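Local coordinates for ribose-5-phosphate isomerase RpiB (Thermotoga maritima, PDB 1O1X) that catalyses the interconversion of ribose 5-phosphate and ribulose 5-phosphate, as an isomerase of the LacAB/RpiB family, at the interface of chains A and B. Residues are numbered along the deposited sequence; one frame, centred on the assembly and turned at random. Chains: chain A/B, ribose-5-phosphate isomerase RpiB.

The interface of chains A and B. Residues chain A 88, 90-95, 111, 149, 152-153, 155; chain B 54-55, 84-86, 89.
The loop 88-94 of chain A, the start of its strand 95-97 and the end of its C-terminal helix 145-152 receive helix 81-87 of chain B, the residue B:Arg89 just beyond it, and the first turn of helix 54-66. B:Arg89, bent at chi2 (-71°), places its guanidinium between the 88-94 loop and the end of helix 145-152 of chain A. B:Arg89 grips A:Ile93 O end-on by two hydrogen bonds, NH2 at 2.7 Å and NH1 at 2.9 Å. B:Arg89 NH1 also hydrogen-bonds A:Asn88 O at 2.8 Å. B:Arg89 NE and NH2 both hydrogen-bond the carboxylate oxygen OD1 of A:Asp153 side-on, each at 2.9 Å, and NH2 with OD1 also forms a salt bridge. A:Tyr90 O lies over the centre of one guanidinium face, and methyl CG2 of A:Ile152 covers the rim of the other, so the plane is held between them. An alanine in place of B:Arg89 would remove this guanidinium and would probably leave A:Asp153 and the carbonyls of the loop without their cross-chain donors, loosening the interface. Beside it, B:Ile85 lays CG1 and CG2 obliquely against the amide of A:Asn88. That amide is fixed by two nearly straight, in-plane bonds to A:Ala95, ND2 to O and OD1 from N. A:Ile152 CD1 crosses B:Tyr54 obliquely, 3.6 Å from its phenol OH, and CG1 meets B:Pro55 CG. Waters join B:Ser84 OG to A:Ala95 O and B:Ala86 O to A:Ile152 O. The patch takes in the end of the C-terminal helix and belongs to a two-fold interface within the deposited tetramer, its centre about 11 Å from the predicted catalytic A:His110.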
ATOM      1  N   ASN A  88      10.365 -10.902  16.519  1.00  9.40           N
ATOM      2  CA  ASN A  88      10.891  -9.788  17.297  1.00  9.45           C
ATOM      3  C   ASN A  88      10.852 -10.012  18.821  1.00  9.82           C
ATOM      4  O   ASN A  88      11.233  -9.154  19.610  1.00  9.96           O
ATOM      5  CB  ASN A  88      10.184  -8.523  16.866  1.00 10.01           C
ATOM      6  CG  ASN A  88      10.712  -7.998  15.529  1.00  9.40           C
ATOM      7  OD1 ASN A  88      11.949  -7.943  15.318  1.00  9.35           O
ATOM      8  ND2 ASN A  88       9.802  -7.599  14.649  1.00  8.90           N
ATOM      9  N   TYR A  90      12.893 -11.962  20.096  1.00 11.88           N
ATOM     10  CA  TYR A  90      14.275 -12.340  20.377  1.00 11.99           C
ATOM     11  C   TYR A  90      15.221 -11.159  20.307  1.00 12.03           C
ATOM     12  O   TYR A  90      15.290 -10.456  19.284  1.00 10.59           O
ATOM     13  CB  TYR A  90      14.702 -13.429  19.403  1.00 12.41           C
ATOM     14  CG  TYR A  90      13.866 -14.663  19.586  1.00 13.60           C
ATOM     15  CD1 TYR A  90      14.196 -15.600  20.556  1.00 17.06           C
ATOM     16  CD2 TYR A  90      12.728 -14.869  18.820  1.00 14.58           C
ATOM     17  CE1 TYR A  90      13.399 -16.690  20.763  1.00 19.69           C
ATOM     18  CE2 TYR A  90      11.938 -15.960  19.002  1.00 16.98           C
ATOM     19  CZ  TYR A  90      12.270 -16.859  19.981  1.00 19.46           C
ATOM     20  OH  TYR A  90      11.519 -17.965  20.148  1.00 23.06           O
ATOM     21  N   ARG A  91      15.971 -10.942  21.375  1.00 11.87           N
ATOM     22  CA  ARG A  91      17.007  -9.918  21.347  1.00 13.35           C
ATOM     23  C   ARG A  91      18.020 -10.217  20.222  1.00 12.47           C
ATOM     24  O   ARG A  91      18.377 -11.372  19.942  1.00 12.23           O
ATOM     25  CB  ARG A  91      17.698  -9.792  22.723  1.00 15.46           C
ATOM     26  CG  ARG A  91      16.779  -9.134  23.817  1.00 20.15           C
ATOM     27  CD  ARG A  91      17.403  -9.121  25.229  1.00 23.52           C
ATOM     28  NE  ARG A  91      18.548  -8.214  25.346  1.00 28.84           N
ATOM     29  CZ  ARG A  91      19.837  -8.577  25.230  1.00 33.05           C
ATOM     30  NH1 ARG A  91      20.187  -9.842  24.984  1.00 35.54           N
ATOM     31  NH2 ARG A  91      20.787  -7.663  25.346  1.00 30.67           N
ATOM     32  N   GLY A  92      18.414  -9.173  19.520  1.00 12.13           N
ATOM     33  CA  GLY A  92      19.296  -9.307  18.384  1.00 12.46           C
ATOM     34  C   GLY A  92      18.596  -9.445  17.062  1.00 12.41           C
ATOM     35  O   GLY A  92      19.265  -9.416  16.036  1.00 12.65           O
ATOM     36  N   ILE A  93      17.279  -9.666  17.068  1.00 11.34           N
ATOM     37  CA  ILE A  93      16.515  -9.816  15.843  1.00 11.14           C
ATOM     38  C   ILE A  93      15.777  -8.541  15.559  1.00 11.32           C
ATOM     39  O   ILE A  93      15.121  -7.981  16.438  1.00 10.84           O
ATOM     40  CB  ILE A  93      15.496 -11.004  15.958  1.00 11.37           C
ATOM     41  CG1 ILE A  93      16.240 -12.320  16.199  1.00 12.55           C
ATOM     42  CG2 ILE A  93      14.545 -11.044  14.736  1.00 11.23           C
ATOM     43  CD1 ILE A  93      17.177 -12.779  15.049  1.00 14.40           C
ATOM     44  N   ARG A  94      15.901  -8.057  14.326  1.00 11.46           N
ATOM     45  CA  ARG A  94      15.158  -6.881  13.865  1.00 10.42           C
ATOM     46  C   ARG A  94      14.452  -7.292  12.569  1.00 10.84           C
ATOM     47  O   ARG A  94      15.016  -7.269  11.488  1.00  9.70           O
ATOM     48  CB  ARG A  94      16.110  -5.709  13.728  1.00 11.64           C
ATOM     49  CG  ARG A  94      16.666  -5.211  15.080  1.00 11.80           C
ATOM     50  CD  ARG A  94      17.647  -4.043  14.982  1.00 12.31           C
ATOM     51  NE  ARG A  94      18.776  -4.457  14.182  1.00 11.75           N
ATOM     52  CZ  ARG A  94      19.788  -5.207  14.593  1.00 12.70           C
ATOM     53  NH1 ARG A  94      19.908  -5.586  15.843  1.00 11.63           N
ATOM     54  NH2 ARG A  94      20.680  -5.611  13.705  1.00 13.48           N
ATOM     55  N   ALA A  95      13.211  -7.766  12.736  1.00 11.02           N
ATOM     56  CA  ALA A  95      12.396  -8.276  11.667  1.00 10.56           C
ATOM     57  C   ALA A  95      11.427  -7.207  11.191  1.00 11.02           C
ATOM     58  O   ALA A  95      10.586  -6.696  11.978  1.00 10.76           O
ATOM     59  CB  ALA A  95      11.646  -9.522  12.136  1.00 10.35           C
ATOM     60  N   ASN A 111      17.048   0.743  10.578  1.00 11.99           N
ATOM     61  CA  ASN A 111      16.827  -0.257  11.621  1.00 12.22           C
ATOM     62  C   ASN A 111      17.835  -1.413  11.593  1.00 11.77           C
ATOM     63  O   ASN A 111      17.731  -2.321  12.417  1.00 11.47           O
ATOM     64  CB  ASN A 111      15.391  -0.804  11.571  1.00 11.23           C
ATOM     65  CG  ASN A 111      14.332   0.290  11.549  1.00 14.83           C
ATOM     66  OD1 ASN A 111      13.990   0.900  12.587  1.00 16.20           O
ATOM     67  ND2 ASN A 111      13.801   0.538  10.390  1.00  9.30           N
ATOM     68  N   ILE A 149      18.734   1.190  17.897  1.00 11.67           N
ATOM     69  CA  ILE A 149      18.774  -0.262  17.749  1.00 11.77           C
ATOM     70  C   ILE A 149      19.300  -0.974  19.001  1.00 12.16           C
ATOM     71  O   ILE A 149      18.806  -2.076  19.381  1.00 12.80           O
ATOM     72  CB  ILE A 149      19.348  -0.777  16.401  0.65 13.08           C
ATOM     73  CG1 ILE A 149      20.818  -0.559  16.238  0.65 13.60           C
ATOM     74  CG2 ILE A 149      18.556  -0.218  15.191  0.65 13.19           C
ATOM     75  CD1 ILE A 149      21.317  -1.273  15.011  0.65 16.88           C
ATOM     76  N   ILE A 152      16.506  -1.032  21.666  1.00 11.69           N
ATOM     77  CA  ILE A 152      15.494  -2.095  21.453  1.00 13.62           C
ATOM     78  C   ILE A 152      15.798  -3.301  22.370  1.00 14.70           C
ATOM     79  O   ILE A 152      14.888  -3.929  22.925  1.00 14.40           O
ATOM     80  CB  ILE A 152      15.482  -2.553  19.980  1.00 13.69           C
ATOM     81  CG1 ILE A 152      14.939  -1.441  19.084  1.00 13.70           C
ATOM     82  CG2 ILE A 152      14.669  -3.830  19.813  1.00 14.07           C
ATOM     83  CD1 ILE A 152      15.169  -1.709  17.646  1.00 17.01           C
ATOM     84  N   ASP A 153      17.092  -3.604  22.521  1.00 15.61           N
ATOM     85  CA  ASP A 153      17.556  -4.787  23.249  1.00 16.69           C
ATOM     86  C   ASP A 153      17.872  -4.528  24.692  1.00 18.67           C
ATOM     87  O   ASP A 153      18.324  -5.449  25.386  1.00 19.34           O
ATOM     88  CB  ASP A 153      18.775  -5.407  22.550  1.00 16.36           C
ATOM     89  CG  ASP A 153      18.394  -6.115  21.267  1.00 18.06           C
ATOM     90  OD1 ASP A 153      17.277  -6.630  21.232  1.00 19.38           O
ATOM     91  OD2 ASP A 153      19.149  -6.239  20.285  1.00 20.77           O
ATOM     92  N   VAL A 155      15.893  -4.377  27.330  1.00 29.92           N
ATOM     93  CA  VAL A 155      14.446  -4.673  27.522  1.00 33.05           C
ATOM     94  C   VAL A 155      14.016  -4.490  29.027  1.00 35.44           C
ATOM     95  O   VAL A 155      14.857  -4.865  29.898  1.00 36.86           O
ATOM     96  CB  VAL A 155      14.048  -6.069  26.889  1.00 33.43           C
ATOM     97  CG1 VAL A 155      14.233  -6.045  25.391  1.00 32.61           C
ATOM     98  CG2 VAL A 155      14.873  -7.203  27.473  1.00 34.98           C
ATOM     99  OXT VAL A 155      12.892  -3.935  29.358  1.00 36.64           O
TER
ATOM    100  N   TYR B  54      12.683   6.032  19.541  1.00 12.26           N
ATOM    101  CA  TYR B  54      11.424   5.274  19.568  1.00 12.78           C
ATOM    102  C   TYR B  54      11.320   4.169  20.664  1.00 12.51           C
ATOM    103  O   TYR B  54      10.222   4.001  21.212  1.00 11.99           O
ATOM    104  CB  TYR B  54      11.039   4.710  18.152  1.00 12.98           C
ATOM    105  CG  TYR B  54      12.048   3.791  17.497  1.00 11.59           C
ATOM    106  CD1 TYR B  54      12.086   2.418  17.777  1.00 11.81           C
ATOM    107  CD2 TYR B  54      12.959   4.283  16.580  1.00 13.01           C
ATOM    108  CE1 TYR B  54      13.062   1.584  17.189  1.00 10.81           C
ATOM    109  CE2 TYR B  54      13.932   3.457  15.974  1.00 12.52           C
ATOM    110  CZ  TYR B  54      13.970   2.101  16.274  1.00 11.48           C
ATOM    111  OH  TYR B  54      14.931   1.308  15.658  1.00 13.05           O
ATOM    112  N   PRO B  55      12.362   3.376  20.951  1.00 12.49           N
ATOM    113  CA  PRO B  55      12.181   2.310  21.963  1.00 12.82           C
ATOM    114  C   PRO B  55      11.778   2.833  23.359  1.00 13.25           C
ATOM    115  O   PRO B  55      11.080   2.125  24.077  1.00 13.57           O
ATOM    116  CB  PRO B  55      13.556   1.591  21.997  1.00 12.00           C
ATOM    117  CG  PRO B  55      14.173   1.926  20.644  1.00 12.88           C
ATOM    118  CD  PRO B  55      13.741   3.364  20.397  1.00 12.53           C
ATOM    119  N   SER B  84       7.304  -1.638  15.718  1.00 12.25           N
ATOM    120  CA  SER B  84       6.897  -3.038  15.549  1.00 12.08           C
ATOM    121  C   SER B  84       7.992  -3.994  16.120  1.00 12.19           C
ATOM    122  O   SER B  84       7.672  -5.014  16.743  1.00 14.41           O
ATOM    123  CB  SER B  84       6.542  -3.397  14.110  0.65 12.26           C
ATOM    124  OG  SER B  84       7.659  -3.442  13.265  0.65 14.21           O
ATOM    125  N   ILE B  85       9.255  -3.616  15.971  1.00 11.40           N
ATOM    126  CA  ILE B  85      10.361  -4.395  16.520  1.00 11.03           C
ATOM    127  C   ILE B  85      10.448  -4.226  18.041  1.00 10.73           C
ATOM    128  O   ILE B  85      10.431  -5.198  18.781  1.00  9.53           O
ATOM    129  CB  ILE B  85      11.677  -4.036  15.838  1.00 10.46           C
ATOM    130  CG1 ILE B  85      11.655  -4.395  14.333  1.00 11.22           C
ATOM    131  CG2 ILE B  85      12.845  -4.780  16.458  1.00 10.42           C
ATOM    132  CD1 ILE B  85      12.660  -3.636  13.517  1.00 10.71           C
ATOM    133  N   ALA B  86      10.498  -2.990  18.516  1.00  9.73           N
ATOM    134  CA  ALA B  86      10.718  -2.734  19.936  1.00 10.29           C
ATOM    135  C   ALA B  86       9.625  -3.279  20.840  1.00 10.70           C
ATOM    136  O   ALA B  86       9.912  -3.878  21.880  1.00 10.88           O
ATOM    137  CB  ALA B  86      10.908  -1.242  20.179  1.00 10.40           C
ATOM    138  N   ARG B  89       9.321  -7.210  21.571  1.00 10.39           N
ATOM    139  CA  ARG B  89      10.312  -7.800  22.475  1.00 10.67           C
ATOM    140  C   ARG B  89       9.679  -8.389  23.731  1.00 11.52           C
ATOM    141  O   ARG B  89      10.286  -9.220  24.393  1.00 11.38           O
ATOM    142  CB  ARG B  89      11.346  -6.755  22.874  1.00 10.54           C
ATOM    143  CG  ARG B  89      12.396  -6.504  21.819  1.00 10.37           C
ATOM    144  CD  ARG B  89      13.364  -7.673  21.665  1.00 10.13           C
ATOM    145  NE  ARG B  89      14.506  -7.287  20.853  1.00  9.59           N
ATOM    146  CZ  ARG B  89      14.540  -7.294  19.512  1.00 10.56           C
ATOM    147  NH1 ARG B  89      13.498  -7.672  18.787  1.00  8.48           N
ATOM    148  NH2 ARG B  89      15.647  -6.903  18.898  1.00 11.14           N
TER
HETATM  149  O   HOH W   1       8.133  -5.464  11.614  1.00 11.85           O
HETATM  150  O   HOH W   2      12.351  -2.906  22.953  1.00 18.76           O